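Local coordinates for protein leucine aminopeptidase 2 (Saccharomyces cerevisiae, PDB 2XQ0) that cleaves di- and tripeptides from their amino ends as a zinc aminopeptidase of the M1 family, with low epoxide hydrolase activity in vitro, at residues 298-303 against 332-337. Residues are numbered along the deposited sequence; the frame is centred on the assembly and turned at random.
Sequences VIAHEL and RRIIGA. With ZN (zinc ion), chain C; BES (2-(3-amino-2-hydroxy-4-phenyl-butyrylamino)-4-methyl-pentanoic acid), chain B.
A300 meets I334 and I335 where helix 297-311 crosses helix 321-339, the two short axes 9.6 Å apart and 129° from parallel. No hydrogen bond spans the gap; the contact is small, buried and apolar. Both branches of I334 take part: its CG2 meets the A300 methyl CB at 4.3 Å, while the other branch leaves through a CG1 that is anti to the carbonyl carbon (chi1 -70°). Its end, CD1, lies 4.1 Å from A300 O. The same methyl is 4.5 Å from L303 CD2. The branch methyl CG2 of I335 adds a second touch on A300 CB. Helix 243-253 packs against the same cluster, with F246 at L303 and T249 and A250 at I334.

H301 turns away from helix segment 332-337 to the catalytic zinc. With CG anti to the backbone N (chi1 -172°), its ring presents NE2 to the metal at 2.2 Å, and ND1 is hydrogen-bonded to E331, a second-shell carboxylate that helps fix the ring's rotation. The leucine-side methyl C15 of bestatin lies over one ring face, displaced from its centre, while the inhibitor's hydroxyl O2 and carbonyl O3 both bind zinc, each at 2.4 Å. H305 and E324 complete the protein ligands. E302, the proton acceptor, brings OE2 to 3.2 Å from bestatin O2. An alanine in place of E302 would take away this carboxylate and is likely to leave bestatin O2 without its carboxylate neighbour and the site without its proton acceptor. Helix 297-311 thus has one side packed on the helix that supplies E324 and another bearing the HExxH zinc signature, the two-helix core of the thermolysin-like catalytic domain of M1 aminopeptidases.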
loop_
_atom_site.group_PDB
_atom_site.type_symbol
_atom_site.label_atom_id
_atom_site.label_comp_id
_atom_site.label_asym_id
_atom_site.label_seq_id
_atom_site.Cartn_x
_atom_site.Cartn_y
_atom_site.Cartn_z
ATOM N N VAL A 298 -4.711 8.248 -4.750
ATOM C CA VAL A 298 -3.685 7.480 -4.062
ATOM C C VAL A 298 -3.099 8.322 -2.938
ATOM O O VAL A 298 -2.602 7.784 -1.938
ATOM C CB VAL A 298 -2.545 7.029 -5.000
ATOM C CG1 VAL A 298 -1.442 6.330 -4.192
ATOM C CG2 VAL A 298 -3.085 6.108 -6.099
ATOM N N ILE A 299 -3.133 9.643 -3.113
ATOM C CA ILE A 299 -2.683 10.534 -2.048
ATOM C C ILE A 299 -3.742 10.679 -0.927
ATOM O O ILE A 299 -3.390 10.774 0.228
ATOM C CB ILE A 299 -2.225 11.913 -2.561
ATOM C CG1 ILE A 299 -1.124 11.769 -3.621
ATOM C CG2 ILE A 299 -1.658 12.720 -1.405
ATOM C CD1 ILE A 299 0.192 11.214 -3.052
ATOM N N ALA A 300 -5.027 10.697 -1.265
ATOM C CA ALA A 300 -6.064 10.649 -0.233
ATOM C C ALA A 300 -5.937 9.372 0.591
ATOM O O ALA A 300 -6.200 9.368 1.792
ATOM C CB ALA A 300 -7.430 10.741 -0.856
ATOM N N HIS A 301 -5.552 8.280 -0.066
ATOM C CA HIS A 301 -5.298 7.016 0.618
ATOM C C HIS A 301 -4.161 7.118 1.634
ATOM O O HIS A 301 -4.362 6.872 2.803
ATOM C CB HIS A 301 -5.011 5.890 -0.381
ATOM C CG HIS A 301 -4.940 4.539 0.265
ATOM N ND1 HIS A 301 -6.042 3.730 0.418
ATOM C CD2 HIS A 301 -3.906 3.884 0.847
ATOM C CE1 HIS A 301 -5.690 2.622 1.054
ATOM N NE2 HIS A 301 -4.399 2.695 1.327
ATOM N N GLU A 302 -2.962 7.477 1.187
ATOM C CA GLU A 302 -1.828 7.576 2.102
ATOM C C GLU A 302 -2.107 8.613 3.183
ATOM O O GLU A 302 -1.676 8.466 4.321
ATOM C CB GLU A 302 -0.558 7.992 1.365
ATOM C CG GLU A 302 -0.248 7.189 0.106
ATOM C CD GLU A 302 -0.133 5.713 0.373
ATOM O OE1 GLU A 302 -0.247 4.932 -0.596
ATOM O OE2 GLU A 302 0.055 5.330 1.550
ATOM N N LEU A 303 -2.817 9.677 2.824
ATOM C CA LEU A 303 -3.153 10.698 3.808
ATOM C C LEU A 303 -4.059 10.141 4.903
ATOM O O LEU A 303 -3.882 10.461 6.068
ATOM C CB LEU A 303 -3.886 11.848 3.135
ATOM C CG LEU A 303 -4.524 12.859 4.094
ATOM C CD1 LEU A 303 -3.443 13.576 4.886
ATOM C CD2 LEU A 303 -5.353 13.856 3.288
ATOM N N ARG A 332 -12.430 7.119 0.787
ATOM C CA ARG A 332 -13.674 7.302 0.061
ATOM C C ARG A 332 -14.585 8.367 0.688
ATOM O O ARG A 332 -15.304 9.039 -0.029
ATOM C CB ARG A 332 -14.375 5.978 -0.205
ATOM C CG ARG A 332 -13.569 5.120 -1.186
ATOM C CD ARG A 332 -14.191 3.790 -1.469
ATOM N NE ARG A 332 -13.328 3.059 -2.388
ATOM C CZ ARG A 332 -13.226 1.737 -2.442
ATOM N NH1 ARG A 332 -13.941 0.970 -1.622
ATOM N NH2 ARG A 332 -12.391 1.186 -3.303
ATOM N N ARG A 333 -14.522 8.560 2.000
ATOM C CA ARG A 333 -15.205 9.719 2.606
ATOM C C ARG A 333 -14.588 11.060 2.117
ATOM O O ARG A 333 -15.299 12.040 1.856
ATOM C CB ARG A 333 -15.165 9.626 4.138
ATOM C CG ARG A 333 -16.052 8.524 4.738
ATOM C CD ARG A 333 -17.563 8.805 4.551
ATOM N NE ARG A 333 -17.912 10.125 5.078
ATOM C CZ ARG A 333 -18.158 10.369 6.361
ATOM N NH1 ARG A 333 -18.121 9.389 7.259
ATOM N NH2 ARG A 333 -18.441 11.597 6.749
ATOM N N ILE A 334 -13.265 11.108 1.985
ATOM C CA ILE A 334 -12.599 12.329 1.519
ATOM C C ILE A 334 -13.049 12.676 0.105
ATOM O O ILE A 334 -13.510 13.791 -0.158
ATOM C CB ILE A 334 -11.066 12.215 1.598
ATOM C CG1 ILE A 334 -10.623 12.203 3.068
ATOM C CG2 ILE A 334 -10.384 13.351 0.860
ATOM C CD1 ILE A 334 -9.218 11.627 3.278
ATOM N N ILE A 335 -12.963 11.712 -0.807
ATOM C CA ILE A 335 -13.327 11.989 -2.179
ATOM C C ILE A 335 -14.828 12.238 -2.298
ATOM O O ILE A 335 -15.276 12.990 -3.157
ATOM C CB ILE A 335 -12.867 10.866 -3.175
ATOM C CG1 ILE A 335 -13.828 9.687 -3.176
ATOM C CG2 ILE A 335 -11.415 10.447 -2.911
ATOM C CD1 ILE A 335 -13.362 8.507 -4.039
ATOM N N GLY A 336 -15.610 11.616 -1.430
ATOM C CA GLY A 336 -17.042 11.849 -1.449
ATOM C C GLY A 336 -17.362 13.260 -0.994
ATOM O O GLY A 336 -18.260 13.907 -1.527
ATOM N N ALA A 337 -16.615 13.750 -0.014
ATOM C CA ALA A 337 -16.878 15.078 0.520
ATOM C C ALA A 337 -16.494 16.138 -0.505
ATOM O O ALA A 337 -17.086 17.209 -0.547
ATOM C CB ALA A 337 -16.117 15.290 1.792
HETATM ZN ZN ZN C . -2.947 1.573 2.552
HETATM N N2 BES B . 1.449 0.522 2.627
HETATM C C1 BES B . 0.412 0.116 1.701
HETATM C C6 BES B . 0.989 -0.826 0.643
HETATM C C7 BES B . 1.482 -2.100 1.295
HETATM C C8 BES B . 0.679 -2.756 2.221
HETATM C C12 BES B . 2.741 -2.604 0.984
HETATM C C9 BES B . 1.129 -3.923 2.827
HETATM C C11 BES B . 3.192 -3.773 1.594
HETATM C C10 BES B . 2.385 -4.433 2.515
HETATM C C2 BES B . -0.233 1.333 1.024
HETATM O O2 BES B . -0.790 2.297 1.928
HETATM C C3 BES B . -1.306 0.817 0.126
HETATM O O3 BES B . -2.361 0.362 0.575
HETATM N N1 BES B . -0.931 0.907 -1.144
HETATM C C4 BES B . -1.668 0.516 -2.328
HETATM C C13 BES B . -2.292 1.823 -2.801
HETATM C C14 BES B . -3.797 1.719 -3.008
HETATM C C15 BES B . -4.431 3.104 -2.950
HETATM C C16 BES B . -4.450 0.775 -2.001
HETATM C C5 BES B . -0.648 0.069 -3.336
HETATM O O1 BES B . -0.987 -0.747 -4.221
HETATM O O4 BES B . 0.517 0.532 -3.246
#